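Local coordinates for probable glutathione S-transferase (Pseudomonas aeruginosa, PDB 6JWK), which catalyses the isomerisation of maleylpyruvate to fumarylpyruvate and belongs to the zeta class of the glutathione S-transferase superfamily, at the interface of chains A and B. Numbering follows the deposited sequence. Chains: chain A/B, Probable glutathione S-transferase.

Contact 1: the interface of chains A and B. Residues chain A 102, 106-107, 112; chain B 102, 106-107, 111.
A:Cys102 and B:Cys102 meet across the two-fold axis at the ends of the two 87-103 helices, with A:Cys102 SG 3.7 Å from B:Cys102 SG. This separation is that of thiols in van der Waals contact and not of a disulfide. In both copies SG is turned anti to the carbonyl carbon (chi1 -60° in chain A), which sets each sulfur beside its twin, the CB-SG bonds slanting across the line between them. Apolar packing continues from here into the short helices 105-108. The proline rings approach through their beta carbons, A:Pro106 CB lying 3.8 Å from B:Pro106 CB. Beyond them the two Leu107 side chains slide past each other in opposite directions, so that A:Leu107 CD2 is 3.6 Å from B:Leu107 CD2. The valine A:Val112 sends CG2 to this pair and lies 3.8 Å from B:Leu107 CD2. A second kind of contact sets methyl groups against peptide oxygens: A:Leu107 CD2 rests 3.3 Å from the carbonyl O of B:Pro106, and B:Leu107 CD2 returns the contact at 3.4 Å from A:Pro106 O. The same two methyls thus serve the leucine pair and the partner's backbone. This small, largely apolar patch lies in the middle of what is probably the usual GST-type dimer interface. At its margin the chain of B:Arg111, bent at chi3 (135°), brings its guanidinium over the other leucine branch, with NH1 3.4 Å from A:Leu107 CD1.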
loop_
_atom_site.group_PDB
_atom_site.type_symbol
_atom_site.label_atom_id
_atom_site.label_comp_id
_atom_site.label_asym_id
_atom_site.label_seq_id
_atom_site.Cartn_x
_atom_site.Cartn_y
_atom_site.Cartn_z
ATOM N N CYS A 102 -3.711 -1.259 0.536
ATOM C CA CYS A 102 -3.419 -1.860 -0.784
ATOM C C CYS A 102 -4.566 -2.753 -1.250
ATOM O O CYS A 102 -4.776 -2.801 -2.471
ATOM C CB CYS A 102 -2.158 -2.721 -0.759
ATOM S SG CYS A 102 -0.706 -1.774 -0.287
ATOM N N PRO A 106 -8.106 1.044 -2.250
ATOM C CA PRO A 106 -7.866 1.452 -3.641
ATOM C C PRO A 106 -8.995 1.072 -4.592
ATOM O O PRO A 106 -9.267 1.841 -5.453
ATOM C CB PRO A 106 -6.606 0.674 -4.024
ATOM C CG PRO A 106 -5.868 0.576 -2.728
ATOM C CD PRO A 106 -6.970 0.279 -1.722
ATOM N N LEU A 107 -9.614 -0.099 -4.382
ATOM C CA LEU A 107 -10.748 -0.602 -5.197
ATOM C C LEU A 107 -12.034 0.205 -4.954
ATOM O O LEU A 107 -12.866 0.277 -5.870
ATOM C CB LEU A 107 -10.950 -2.089 -4.890
ATOM C CG LEU A 107 -9.733 -2.952 -5.221
ATOM C CD1 LEU A 107 -9.902 -4.355 -4.715
ATOM C CD2 LEU A 107 -9.501 -2.974 -6.716
ATOM N N VAL A 112 -12.345 5.376 -8.651
ATOM C CA VAL A 112 -12.722 4.047 -9.220
ATOM C C VAL A 112 -14.242 3.942 -9.438
ATOM O O VAL A 112 -14.665 3.411 -10.521
ATOM C CB VAL A 112 -12.222 2.894 -8.327
ATOM C CG1 VAL A 112 -12.624 1.545 -8.885
ATOM C CG2 VAL A 112 -10.725 2.985 -8.141
ATOM N N CYS B 102 -0.330 0.870 -3.951
ATOM C CA CYS B 102 -1.670 1.347 -3.499
ATOM C C CYS B 102 -2.496 1.908 -4.665
ATOM O O CYS B 102 -3.692 1.674 -4.660
ATOM C CB CYS B 102 -1.580 2.445 -2.445
ATOM S SG CYS B 102 -0.756 1.873 -0.954
ATOM N N PRO B 106 -3.234 -2.572 -7.319
ATOM C CA PRO B 106 -4.478 -3.168 -6.805
ATOM C C PRO B 106 -5.672 -3.120 -7.783
ATOM O O PRO B 106 -6.522 -4.000 -7.714
ATOM C CB PRO B 106 -4.808 -2.335 -5.578
ATOM C CG PRO B 106 -3.454 -1.813 -5.128
ATOM C CD PRO B 106 -2.738 -1.500 -6.452
ATOM N N LEU B 107 -5.706 -2.134 -8.663
ATOM C CA LEU B 107 -6.784 -2.001 -9.680
ATOM C C LEU B 107 -6.540 -2.953 -10.851
ATOM O O LEU B 107 -7.508 -3.256 -11.534
ATOM C CB LEU B 107 -6.863 -0.552 -10.144
ATOM C CG LEU B 107 -7.036 0.448 -9.009
ATOM C CD1 LEU B 107 -7.144 1.861 -9.536
ATOM C CD2 LEU B 107 -8.267 0.087 -8.225
ATOM N N ARG B 111 -7.142 -10.765 -9.688
ATOM C CA ARG B 111 -8.357 -10.853 -8.927
ATOM C C ARG B 111 -9.389 -9.810 -9.407
ATOM O O ARG B 111 -10.512 -10.139 -9.647
ATOM C CB ARG B 111 -8.030 -10.881 -7.414
ATOM C CG ARG B 111 -8.648 -9.833 -6.528
ATOM C CD ARG B 111 -8.145 -9.836 -5.082
ATOM N NE ARG B 111 -7.856 -8.484 -4.645
ATOM C CZ ARG B 111 -8.280 -7.921 -3.531
ATOM N NH1 ARG B 111 -7.941 -6.694 -3.280
ATOM N NH2 ARG B 111 -9.019 -8.579 -2.658
#

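Contact 2: the interface of chains A and B. Residues chain A 68, 71; chain B 90-91, 94, 98.
Helix 66-76 of chain A, part of the N-terminal, thioredoxin-like GST domain, lies against helix 87-103 of chain B, which belongs to the helical C-terminal domain; A:Asp71 and B:Arg90 form a polar link between them. The carboxylate oxygen OD1 of A:Asp71 takes a salt-bridging hydrogen bond from B:Arg90 NE at 2.8 Å, fairly straight at 159°. NE meets OD1 on its syn side, slightly out of the carboxylate plane, while OD1 sits close to the plane of the guanidinium. The two flat groups stand 77° apart, so the arginine offers its NE side and does not lie parallel to the carboxylate in a double grip. A bend at chi3 (56°) turns the end of B:Arg90 towards the aspartate. A water extends the link: it is 2.9 Å from B:Arg90 NH1 and 2.7 Å from the backbone O of A:Asp71, with a weaker approach to OD1. Apolar groups flank this bridge. B:Leu94 CD1 packs 3.9 Å from A:Asp71 CG, the leucine side chain crossing the aspartate at about a right angle. One turn earlier, A:Ala68 CB rests 3.8 Å from B:Leu94 CB and close to the carbonyl O of B:Ala91, and B:Leu98 CD1 reaches A:Ala68 N at 3.5 Å. The alanine packing is consistent with a close approach of the two helices, and the charged pair probably fixes how the N-terminal domain of one subunit sits on its partner.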
loop_
_atom_site.group_PDB
_atom_site.type_symbol
_atom_site.label_atom_id
_atom_site.label_comp_id
_atom_site.label_asym_id
_atom_site.label_seq_id
_atom_site.Cartn_x
_atom_site.Cartn_y
_atom_site.Cartn_z
ATOM N N ALA A 68 3.407 6.605 3.946
ATOM C CA ALA A 68 4.744 7.252 3.976
ATOM C C ALA A 68 4.731 8.449 4.942
ATOM O O ALA A 68 5.716 8.652 5.715
ATOM C CB ALA A 68 5.155 7.683 2.591
ATOM N N ASP A 71 4.847 7.165 8.468
ATOM C CA ASP A 71 6.238 6.736 8.809
ATOM C C ASP A 71 7.106 7.973 9.087
ATOM O O ASP A 71 7.824 7.984 10.070
ATOM C CB ASP A 71 6.808 5.859 7.692
ATOM C CG ASP A 71 8.192 5.342 7.988
ATOM O OD1 ASP A 71 9.152 6.079 7.741
ATOM O OD2 ASP A 71 8.262 4.251 8.530
ATOM N N ARG B 90 13.725 7.923 3.205
ATOM C CA ARG B 90 12.758 6.813 3.418
ATOM C C ARG B 90 11.354 7.274 2.972
ATOM O O ARG B 90 10.685 6.530 2.189
ATOM C CB ARG B 90 12.781 6.333 4.871
ATOM C CG ARG B 90 11.797 5.184 5.099
ATOM C CD ARG B 90 11.932 4.444 6.398
ATOM N NE ARG B 90 11.838 5.351 7.508
ATOM C CZ ARG B 90 12.867 5.882 8.157
ATOM N NH1 ARG B 90 12.645 6.688 9.183
ATOM N NH2 ARG B 90 14.116 5.612 7.799
ATOM N N ALA B 91 10.914 8.470 3.393
ATOM C CA ALA B 91 9.573 9.004 3.059
ATOM C C ALA B 91 9.432 9.084 1.542
ATOM O O ALA B 91 8.398 8.698 1.016
ATOM C CB ALA B 91 9.318 10.343 3.710
ATOM N N LEU B 94 9.294 5.424 0.084
ATOM C CA LEU B 94 7.954 4.841 0.395
ATOM C C LEU B 94 6.861 5.541 -0.399
ATOM O O LEU B 94 5.934 4.849 -0.822
ATOM C CB LEU B 94 7.666 4.882 1.898
ATOM C CG LEU B 94 8.622 4.055 2.749
ATOM C CD1 LEU B 94 8.371 4.296 4.256
ATOM C CD2 LEU B 94 8.486 2.592 2.394
ATOM N N LEU B 98 4.618 3.123 -2.642
ATOM C CA LEU B 98 3.192 3.077 -2.233
ATOM C C LEU B 98 2.351 3.609 -3.370
ATOM O O LEU B 98 1.254 3.076 -3.547
ATOM C CB LEU B 98 2.958 3.872 -0.946
ATOM C CG LEU B 98 3.566 3.179 0.260
ATOM C CD1 LEU B 98 3.744 4.190 1.377
ATOM C CD2 LEU B 98 2.700 1.998 0.704
HETATM O O HOH W 1 10.127 6.704 10.610
#

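Contact 3: the interface of chains A and B. Residues chain A 112, 115-116, 120, 130; chain B 116, 120, 130, 134.
The phenol oxygen OH of A:Tyr115 reaches the backbone of B:Trp130, lying 3.4 Å from both its N and its CA, a close contact and not a hydrogen bond. The tyrosine ring meets the indole edge-to-face, the planes 82° apart. The edge belongs to the tryptophan: B:Trp130 CE3 stands above the CD1-CE1 margin of the tyrosine ring, offset from its centre, 3.5 Å from A:Tyr115 CD1. At the base of the same side chain, A:Tyr115 CB packs 3.8 Å from B:Trp134 CZ2. With CG roughly anti to the backbone N (chi1 158°), B:Trp130 extends its benzo ring into chain A, where CH2 lies 3.8 Å from A:Val112 CG1. Its own chain holds the indole from both faces, B:Trp134 NE1 standing over one and B:Leu116 CD1 over the other, which probably limits rotation of the ring. The twin indole has the same torsion (chi1 159°), and the rings come from opposite directions, with A:Trp130 CH2 4.0 Å from B:Trp130 CH2. Each Leu116 divides its branches: CD1 covers the tryptophan of its own subunit, while CD2 touches the partner's, as in B:Leu116 CD2 to A:Trp130 CZ3 at 3.8 Å. B:Leu120 CD1 packs off the plane of A:Trp130 near CE3. The cluster joins helix 110-118 of chain A and 110-120 of chain B with the long helix 124-149 of each subunit, within the helical C-terminal domains.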
loop_
_atom_site.group_PDB
_atom_site.type_symbol
_atom_site.label_atom_id
_atom_site.label_comp_id
_atom_site.label_asym_id
_atom_site.label_seq_id
_atom_site.Cartn_x
_atom_site.Cartn_y
_atom_site.Cartn_z
ATOM N N VAL A 112 -12.345 5.376 -8.651
ATOM C CA VAL A 112 -12.722 4.047 -9.220
ATOM C C VAL A 112 -14.242 3.942 -9.438
ATOM O O VAL A 112 -14.665 3.411 -10.521
ATOM C CB VAL A 112 -12.222 2.894 -8.327
ATOM C CG1 VAL A 112 -12.624 1.545 -8.885
ATOM C CG2 VAL A 112 -10.725 2.985 -8.141
ATOM N N TYR A 115 -15.192 5.970 -12.422
ATOM C CA TYR A 115 -14.856 5.225 -13.660
ATOM C C TYR A 115 -15.910 4.152 -13.925
ATOM O O TYR A 115 -16.270 3.997 -15.115
ATOM C CB TYR A 115 -13.481 4.549 -13.617
ATOM C CG TYR A 115 -12.983 4.019 -14.942
ATOM C CD1 TYR A 115 -13.384 2.773 -15.392
ATOM C CD2 TYR A 115 -12.058 4.722 -15.722
ATOM C CE1 TYR A 115 -12.939 2.252 -16.597
ATOM C CE2 TYR A 115 -11.595 4.206 -16.923
ATOM C CZ TYR A 115 -12.001 2.945 -17.335
ATOM O OH TYR A 115 -11.577 2.345 -18.490
ATOM N N LEU A 116 -16.333 3.390 -12.903
ATOM C CA LEU A 116 -17.294 2.272 -13.119
ATOM C C LEU A 116 -18.620 2.837 -13.683
ATOM O O LEU A 116 -19.193 2.238 -14.596
ATOM C CB LEU A 116 -17.504 1.521 -11.795
ATOM C CG LEU A 116 -16.361 0.583 -11.378
ATOM C CD1 LEU A 116 -16.536 0.124 -9.939
ATOM C CD2 LEU A 116 -16.217 -0.632 -12.295
ATOM N N LEU A 120 -17.984 2.604 -17.656
ATOM C CA LEU A 120 -18.511 1.237 -17.911
ATOM C C LEU A 120 -20.044 1.170 -17.717
ATOM O O LEU A 120 -20.607 0.072 -18.001
ATOM C CB LEU A 120 -17.735 0.259 -17.023
ATOM C CG LEU A 120 -16.229 0.219 -17.266
ATOM C CD1 LEU A 120 -15.547 -0.725 -16.296
ATOM C CD2 LEU A 120 -15.902 -0.180 -18.705
ATOM N N TRP A 130 -19.972 -4.386 -5.669
ATOM C CA TRP A 130 -18.511 -4.303 -5.886
ATOM C C TRP A 130 -17.896 -3.863 -4.555
ATOM O O TRP A 130 -17.036 -4.606 -4.045
ATOM C CB TRP A 130 -18.225 -3.331 -7.029
ATOM C CG TRP A 130 -16.851 -2.757 -7.079
ATOM C CD1 TRP A 130 -16.364 -1.727 -6.333
ATOM C CD2 TRP A 130 -15.824 -3.093 -8.023
ATOM N NE1 TRP A 130 -15.096 -1.412 -6.743
ATOM C CE2 TRP A 130 -14.733 -2.236 -7.773
ATOM C CE3 TRP A 130 -15.716 -4.030 -9.055
ATOM C CZ2 TRP A 130 -13.536 -2.316 -8.490
ATOM C CZ3 TRP A 130 -14.538 -4.095 -9.769
ATOM C CH2 TRP A 130 -13.454 -3.270 -9.469
ATOM N N LEU B 116 -14.156 -8.179 -12.983
ATOM C CA LEU B 116 -14.701 -7.352 -14.101
ATOM C C LEU B 116 -15.295 -8.295 -15.173
ATOM O O LEU B 116 -16.377 -7.978 -15.695
ATOM C CB LEU B 116 -13.622 -6.428 -14.689
ATOM C CG LEU B 116 -13.238 -5.202 -13.858
ATOM C CD1 LEU B 116 -12.107 -4.418 -14.534
ATOM C CD2 LEU B 116 -14.428 -4.283 -13.583
ATOM N N LEU B 120 -19.170 -8.521 -13.968
ATOM C CA LEU B 120 -19.772 -7.339 -14.637
ATOM C C LEU B 120 -19.770 -7.542 -16.163
ATOM O O LEU B 120 -20.277 -6.650 -16.861
ATOM C CB LEU B 120 -19.061 -6.061 -14.187
ATOM C CG LEU B 120 -19.252 -5.713 -12.705
ATOM C CD1 LEU B 120 -18.272 -4.639 -12.271
ATOM C CD2 LEU B 120 -20.686 -5.273 -12.404
ATOM N N TRP B 130 -9.315 -0.139 -19.116
ATOM C CA TRP B 130 -9.252 0.077 -17.644
ATOM C C TRP B 130 -7.778 0.012 -17.217
ATOM O O TRP B 130 -7.343 0.929 -16.535
ATOM C CB TRP B 130 -10.123 -0.978 -16.947
ATOM C CG TRP B 130 -9.843 -1.288 -15.512
ATOM C CD1 TRP B 130 -8.862 -2.101 -15.006
ATOM C CD2 TRP B 130 -10.684 -0.933 -14.406
ATOM N NE1 TRP B 130 -9.004 -2.224 -13.651
ATOM C CE2 TRP B 130 -10.116 -1.523 -13.256
ATOM C CE3 TRP B 130 -11.842 -0.149 -14.272
ATOM C CZ2 TRP B 130 -10.678 -1.348 -11.989
ATOM C CZ3 TRP B 130 -12.397 0.016 -13.014
ATOM C CH2 TRP B 130 -11.800 -0.554 -11.887
ATOM N N TRP B 134 -5.340 3.300 -15.410
ATOM C CA TRP B 134 -4.746 3.359 -14.055
ATOM C C TRP B 134 -3.218 3.366 -14.250
ATOM O O TRP B 134 -2.509 4.095 -13.509
ATOM C CB TRP B 134 -5.262 2.192 -13.203
ATOM C CG TRP B 134 -6.756 2.182 -13.058
ATOM C CD1 TRP B 134 -7.591 1.159 -13.378
ATOM C CD2 TRP B 134 -7.595 3.263 -12.628
ATOM N NE1 TRP B 134 -8.895 1.523 -13.170
ATOM C CE2 TRP B 134 -8.930 2.818 -12.731
ATOM C CE3 TRP B 134 -7.366 4.551 -12.137
ATOM C CZ2 TRP B 134 -10.020 3.620 -12.391
ATOM C CZ3 TRP B 134 -8.439 5.339 -11.764
ATOM C CH2 TRP B 134 -9.750 4.875 -11.889
#

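Contacts 1 and 3 have C-alpha centres about 11 Å apart and share A:Val112, which turns one branch to each; helix 110-118 of chain A therefore runs through both. Contact 2 lies about 19 Å from contact 1 and about 28 Å from contact 3, but its chain B residues sit on helix 87-103, which ends in contact 1. The apolar packing of contacts 1 and 3 joins the helical C-terminal regions, whereas contact 2 brings in the N-terminal domain through a salt bridge flanked by apolar packing. Repeated by the two-fold, this arrangement agrees with the dimer typical of the GST superfamily, which is probably the working assembly.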